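Side-chain contacts in protein kinase A regulatory subunit, putative (Trypanosoma cruzi, PDB 6FTF), which is a regulatory subunit of a cAMP-independent protein kinase A that carries 7-cyano-7-deazainosine in two cyclic nucleotide-binding domains and probably controls the kinase catalytic subunit: residues E113-T118 and R151-Y156; K19-P24 and R142-G147. One frame throughout, in Å; residues are numbered along the deposited sequence. Where two conformers were deposited one is given.

Interaction 1: residues E113-T118 and R151-Y156; sequences ELMYDT and RRRETY. With 7CI (7-cyano-7-deazainosine), chain F.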
# COMPACT_ATOMS: atom_id res chain seq x y z
N GLU A 113 4.36 5.08 17.18
CA GLU A 113 5.27 5.25 18.30
C GLU A 113 6.70 4.93 17.92
O GLU A 113 7.63 5.59 18.38
CB GLU A 113 4.81 4.32 19.42
CG GLU A 113 3.49 4.73 20.05
CD GLU A 113 2.25 4.51 19.18
OE1 GLU A 113 2.26 3.63 18.27
OE2 GLU A 113 1.25 5.20 19.41
N LEU A 114 6.91 3.89 17.09
CA LEU A 114 8.26 3.52 16.68
C LEU A 114 8.84 4.49 15.68
O LEU A 114 10.03 4.82 15.75
CB LEU A 114 8.26 2.10 16.12
CG LEU A 114 8.04 1.00 17.16
CD1 LEU A 114 7.79 -0.32 16.49
CD2 LEU A 114 9.22 0.92 18.08
N MET A 115 8.03 4.97 14.74
CA MET A 115 8.53 5.89 13.72
C MET A 115 8.84 7.26 14.32
O MET A 115 9.81 7.91 13.90
CB MET A 115 7.49 6.00 12.60
CG MET A 115 7.99 6.66 11.31
SD MET A 115 6.78 6.70 9.96
CE MET A 115 6.72 4.98 9.45
N TYR A 116 8.04 7.72 15.27
CA TYR A 116 8.14 9.08 15.78
C TYR A 116 8.60 9.17 17.23
O TYR A 116 8.65 10.28 17.79
CB TYR A 116 6.81 9.80 15.57
CG TYR A 116 6.42 9.88 14.11
CD1 TYR A 116 7.14 10.67 13.23
CD2 TYR A 116 5.35 9.17 13.59
CE1 TYR A 116 6.81 10.74 11.88
CE2 TYR A 116 5.01 9.25 12.27
CZ TYR A 116 5.74 10.04 11.42
OH TYR A 116 5.34 10.07 10.13
N ASP A 117 8.95 8.04 17.84
CA ASP A 117 9.59 8.00 19.16
C ASP A 117 8.76 8.75 20.20
O ASP A 117 9.20 9.74 20.79
CB ASP A 117 11.04 8.50 19.11
CG ASP A 117 11.84 8.07 20.33
OD1 ASP A 117 11.57 6.98 20.87
OD2 ASP A 117 12.75 8.82 20.74
N THR A 118 7.56 8.25 20.43
CA THR A 118 6.65 8.90 21.37
C THR A 118 5.87 7.83 22.13
O THR A 118 5.71 6.71 21.63
CB THR A 118 5.72 9.84 20.59
OG1 THR A 118 5.07 10.77 21.47
CG2 THR A 118 4.69 9.06 19.75
N ARG A 151 11.38 10.60 5.13
CA ARG A 151 11.65 11.29 3.88
C ARG A 151 10.61 10.94 2.83
O ARG A 151 10.17 11.81 2.07
CB ARG A 151 13.04 10.90 3.39
CG ARG A 151 13.41 11.45 2.03
CD ARG A 151 14.78 10.90 1.60
NE ARG A 151 15.21 11.41 0.30
CZ ARG A 151 15.85 12.56 0.11
NH1 ARG A 151 16.16 13.34 1.14
NH2 ARG A 151 16.19 12.93 -1.11
N ARG A 152 10.23 9.67 2.75
CA ARG A 152 9.24 9.25 1.77
C ARG A 152 7.90 9.92 2.04
O ARG A 152 7.24 10.42 1.12
CB ARG A 152 9.11 7.73 1.78
CG ARG A 152 8.20 7.18 0.70
CD ARG A 152 8.07 5.67 0.76
NE ARG A 152 9.36 4.99 0.68
CZ ARG A 152 9.99 4.41 1.70
NH1 ARG A 152 9.47 4.36 2.91
NH2 ARG A 152 11.16 3.84 1.49
N ARG A 153 7.49 9.96 3.30
CA ARG A 153 6.27 10.67 3.64
C ARG A 153 6.35 12.15 3.26
O ARG A 153 5.38 12.71 2.74
CB ARG A 153 5.95 10.47 5.13
CG ARG A 153 5.41 9.06 5.42
CD ARG A 153 5.40 8.75 6.91
NE ARG A 153 4.64 7.53 7.13
CZ ARG A 153 3.70 7.37 8.03
NH1 ARG A 153 3.44 8.31 8.94
NH2 ARG A 153 3.02 6.23 8.06
N GLU A 154 7.49 12.80 3.50
CA GLU A 154 7.68 14.20 3.09
C GLU A 154 7.57 14.36 1.59
O GLU A 154 7.10 15.39 1.09
CB GLU A 154 9.05 14.71 3.52
CG GLU A 154 9.16 15.12 4.94
CD GLU A 154 8.07 16.10 5.36
OE1 GLU A 154 8.00 17.18 4.74
OE2 GLU A 154 7.30 15.77 6.29
N THR A 155 8.03 13.37 0.84
CA THR A 155 8.04 13.48 -0.62
C THR A 155 6.63 13.58 -1.16
O THR A 155 6.40 14.32 -2.12
CB THR A 155 8.77 12.27 -1.22
OG1 THR A 155 10.13 12.28 -0.78
CG2 THR A 155 8.75 12.27 -2.73
N TYR A 156 5.68 12.88 -0.54
CA TYR A 156 4.35 12.77 -1.13
C TYR A 156 3.21 13.47 -0.41
O TYR A 156 2.19 13.73 -1.05
CB TYR A 156 3.96 11.29 -1.34
CG TYR A 156 4.95 10.57 -2.22
CD1 TYR A 156 5.04 10.85 -3.57
CD2 TYR A 156 5.83 9.66 -1.69
CE1 TYR A 156 6.00 10.22 -4.37
CE2 TYR A 156 6.77 9.03 -2.47
CZ TYR A 156 6.85 9.33 -3.80
OH TYR A 156 7.82 8.72 -4.57
C1 7CI F . -2.84 3.38 15.60
N1 7CI F . -3.36 4.76 15.39
O1 7CI F . -2.86 3.09 16.99
C2 7CI F . -4.16 5.12 14.38
N2 7CI F . -4.64 4.39 13.34
O2 7CI F . -1.22 1.97 14.68
C3 7CI F . -5.42 5.01 12.44
N3 7CI F . -5.74 6.37 12.58
O3 7CI F . 0.59 2.91 16.31
C4 7CI F . -5.27 7.11 13.62
N4 7CI F . -3.82 9.31 16.86
C5 7CI F . -4.45 6.51 14.58
O5 7CI F . -5.60 8.33 13.66
C6 7CI F . -3.79 6.95 15.79
C7 7CI F . -3.15 5.79 16.25
C8 7CI F . -3.81 8.24 16.37
C9 7CI F . -1.45 3.23 15.17
C10 7CI F . -0.71 3.50 16.37
C11 7CI F . -1.55 2.80 17.42
C12 7CI F . -1.31 3.36 18.90
O4 7CI F . -1.37 4.77 18.90

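Interaction 2: residues K19-P24 and R142-G147; sequences KLYQAP and RNLVMG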
# COMPACT_ATOMS: atom_id res chain seq x y z
N LYS A 19 24.03 -1.62 9.14
CA LYS A 19 24.59 -2.80 8.49
C LYS A 19 25.26 -3.74 9.48
O LYS A 19 25.45 -4.92 9.17
CB LYS A 19 25.59 -2.37 7.41
N LEU A 20 25.63 -3.25 10.66
CA LEU A 20 26.25 -4.07 11.69
C LEU A 20 25.23 -4.64 12.66
O LEU A 20 25.63 -5.34 13.60
CB LEU A 20 27.28 -3.25 12.46
CG LEU A 20 28.42 -2.65 11.62
CD1 LEU A 20 29.32 -1.80 12.50
CD2 LEU A 20 29.22 -3.74 10.93
N TYR A 21 23.94 -4.35 12.49
CA TYR A 21 22.90 -4.86 13.36
C TYR A 21 22.45 -6.24 12.88
O TYR A 21 22.10 -6.42 11.71
CB TYR A 21 21.70 -3.91 13.40
CG TYR A 21 20.55 -4.46 14.20
CD1 TYR A 21 20.53 -4.35 15.58
CD2 TYR A 21 19.49 -5.10 13.57
CE1 TYR A 21 19.48 -4.86 16.31
CE2 TYR A 21 18.44 -5.61 14.30
CZ TYR A 21 18.44 -5.50 15.67
OH TYR A 21 17.42 -6.00 16.42
N GLN A 22 22.45 -7.21 13.79
CA GLN A 22 21.92 -8.54 13.52
C GLN A 22 20.59 -8.69 14.25
O GLN A 22 20.55 -8.61 15.48
CB GLN A 22 22.89 -9.66 13.91
CG GLN A 22 22.38 -11.05 13.46
CD GLN A 22 23.22 -12.22 13.94
OE1 GLN A 22 24.45 -12.19 13.90
NE2 GLN A 22 22.55 -13.29 14.39
N ALA A 23 19.53 -8.92 13.51
CA ALA A 23 18.24 -9.12 14.12
C ALA A 23 18.20 -10.45 14.86
O ALA A 23 18.89 -11.41 14.48
CB ALA A 23 17.17 -9.15 13.04
N PRO A 24 17.38 -10.56 15.90
CA PRO A 24 17.16 -11.87 16.50
C PRO A 24 16.51 -12.80 15.50
O PRO A 24 15.84 -12.37 14.56
CB PRO A 24 16.22 -11.58 17.68
CG PRO A 24 15.58 -10.31 17.35
CD PRO A 24 16.53 -9.53 16.50
N ARG A 142 13.78 -0.26 13.85
CA ARG A 142 14.53 0.96 13.56
C ARG A 142 15.74 0.70 12.68
O ARG A 142 16.09 1.55 11.85
CB ARG A 142 14.97 1.65 14.85
CG ARG A 142 13.79 2.15 15.66
CD ARG A 142 14.18 2.98 16.86
NE ARG A 142 14.76 4.27 16.48
CZ ARG A 142 16.01 4.66 16.72
NH1 ARG A 142 16.85 3.87 17.38
NH2 ARG A 142 16.42 5.85 16.32
N ASN A 143 16.39 -0.45 12.83
CA ASN A 143 17.61 -0.71 12.08
C ASN A 143 17.33 -1.27 10.70
O ASN A 143 18.05 -0.94 9.74
CB ASN A 143 18.51 -1.69 12.83
CG ASN A 143 19.34 -1.02 13.85
OD1 ASN A 143 20.44 -0.53 13.55
ND2 ASN A 143 18.85 -0.96 15.07
N LEU A 144 16.33 -2.13 10.56
CA LEU A 144 16.13 -2.86 9.31
C LEU A 144 14.90 -2.44 8.52
O LEU A 144 14.86 -2.70 7.30
CB LEU A 144 16.02 -4.36 9.58
CG LEU A 144 17.20 -5.02 10.28
CD1 LEU A 144 16.96 -6.51 10.28
CD2 LEU A 144 18.52 -4.68 9.62
N VAL A 145 13.90 -1.84 9.13
CA VAL A 145 12.65 -1.55 8.45
C VAL A 145 12.50 -0.07 8.14
O VAL A 145 12.19 0.30 7.01
CB VAL A 145 11.45 -2.07 9.26
CG1 VAL A 145 10.14 -1.77 8.51
CG2 VAL A 145 11.59 -3.55 9.53
N MET A 146 12.68 0.78 9.14
CA MET A 146 12.21 2.16 9.02
C MET A 146 12.86 2.87 7.83
O MET A 146 12.17 3.56 7.07
CB MET A 146 12.50 2.89 10.32
CG MET A 146 12.04 4.32 10.26
SD MET A 146 12.06 5.04 11.89
CE MET A 146 11.73 6.75 11.49
N GLY A 147 14.17 2.75 7.69
CA GLY A 147 14.81 3.31 6.51
C GLY A 147 14.47 4.76 6.33
O GLY A 147 14.52 5.55 7.28

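Interaction 1: residues E113-T118 and R151-Y156
R153 leaves its backbone with CG anti to the carbonyl carbon (chi1 -74°) and then runs extended as far as NE. Y116 has the same kind of first torsion (chi1 -61°), which lets its hydroxyl end meet the guanidinium. The tyrosine lies on helix 111-116, which corresponds to the short helix of the phosphate-binding cassette in cyclic nucleotide-binding domains. R153 lies on helix 149-160. R153 NH1 donates to Y116 OH at 2.9 Å. The bond is bent, with an N-H...O angle of 138°, and the oxygen is tilted from the guanidinium plane. NH1 itself sits at the edge of the tyrosine ring. In the conformer described, M115 SD lies over one face of the guanidinium, 3.6 Å from R153 NE and displaced toward the rim. M115 CG covers one face of the neighbouring Y116 ring. The main partner of R153 is elsewhere: NH2 forms a salt bridge with D179, just after helix 171-178. On the same helix as Y116, E113 binds the nucleoside 7CI. Its OE2 accepts from 7CI O4 at 2.7 Å and also from the backbone N of V121, while OE1 accepts from 7CI O3 at 2.7 Å.

Interaction 2: residues K19-P24 and R142-G147
Y21 OH is hydrogen-bonded to T140 OG1, and the ring behind that hydroxyl lies against N143, one turn further along helix 138-145. N143 has its own polar anchor: ND2 is hydrogen-bonded to D139 O, one turn back in the same helix. That bond is consistent with a fixed rotation of the amide, whose flat side is turned to the tyrosine. The Y21 ring and the N143 amide are stacked, with planes only 8° apart. ND2 is 3.8 Å above the plane of the Y21 ring, shifted toward its rim. N143 CB also faces the ring in a CH-pi contact, 4.0 Å from the Y21 centroid and 30° off the normal. OD1 of N143 reaches back along the tyrosine to its CB at 3.6 Å. Helix 138-145 follows the last strand, 130-137, of the first cyclic nucleotide-binding domain and matches the B helix of that fold. It has a wider pi-type turn at 142-145. Segment 19-24 has no regular structure and belongs to the chain leading into helix 30-42. Y21 turns its ring to the helix with CG anti to the backbone N (chi1 175°). L144 adds the apolar part. Its CG approaches Y21 CD2 obliquely at 4.0 Å, and the two side chains cross at about a right angle. Its CD1 touches A23 CB at 3.8 Å. V56 of helix 51-60 touches both A23 and L144.

In the fold
Interactions 1 and 2 have centres about 17 Å apart and involve successive helices, 138-145 and 149-160. They touch directly where M115 O of interaction 1 lies 3.3 Å from M146 CE of interaction 2. M115 and L114 also pack on Y141 of helix 138-145, so the cassette helix adjoins both helices. Of interaction 1, E113 meets the ligand directly, whereas R153 NH2 stays 8.9 Å from 7CI O2. Interaction 2 lies where the N-terminal segment 19-24 packs on helix 138-145. R153 also touches L175 of helix 171-178, on the way along the chain to the second cyclic nucleotide-binding domain, which has its own 7CI pocket.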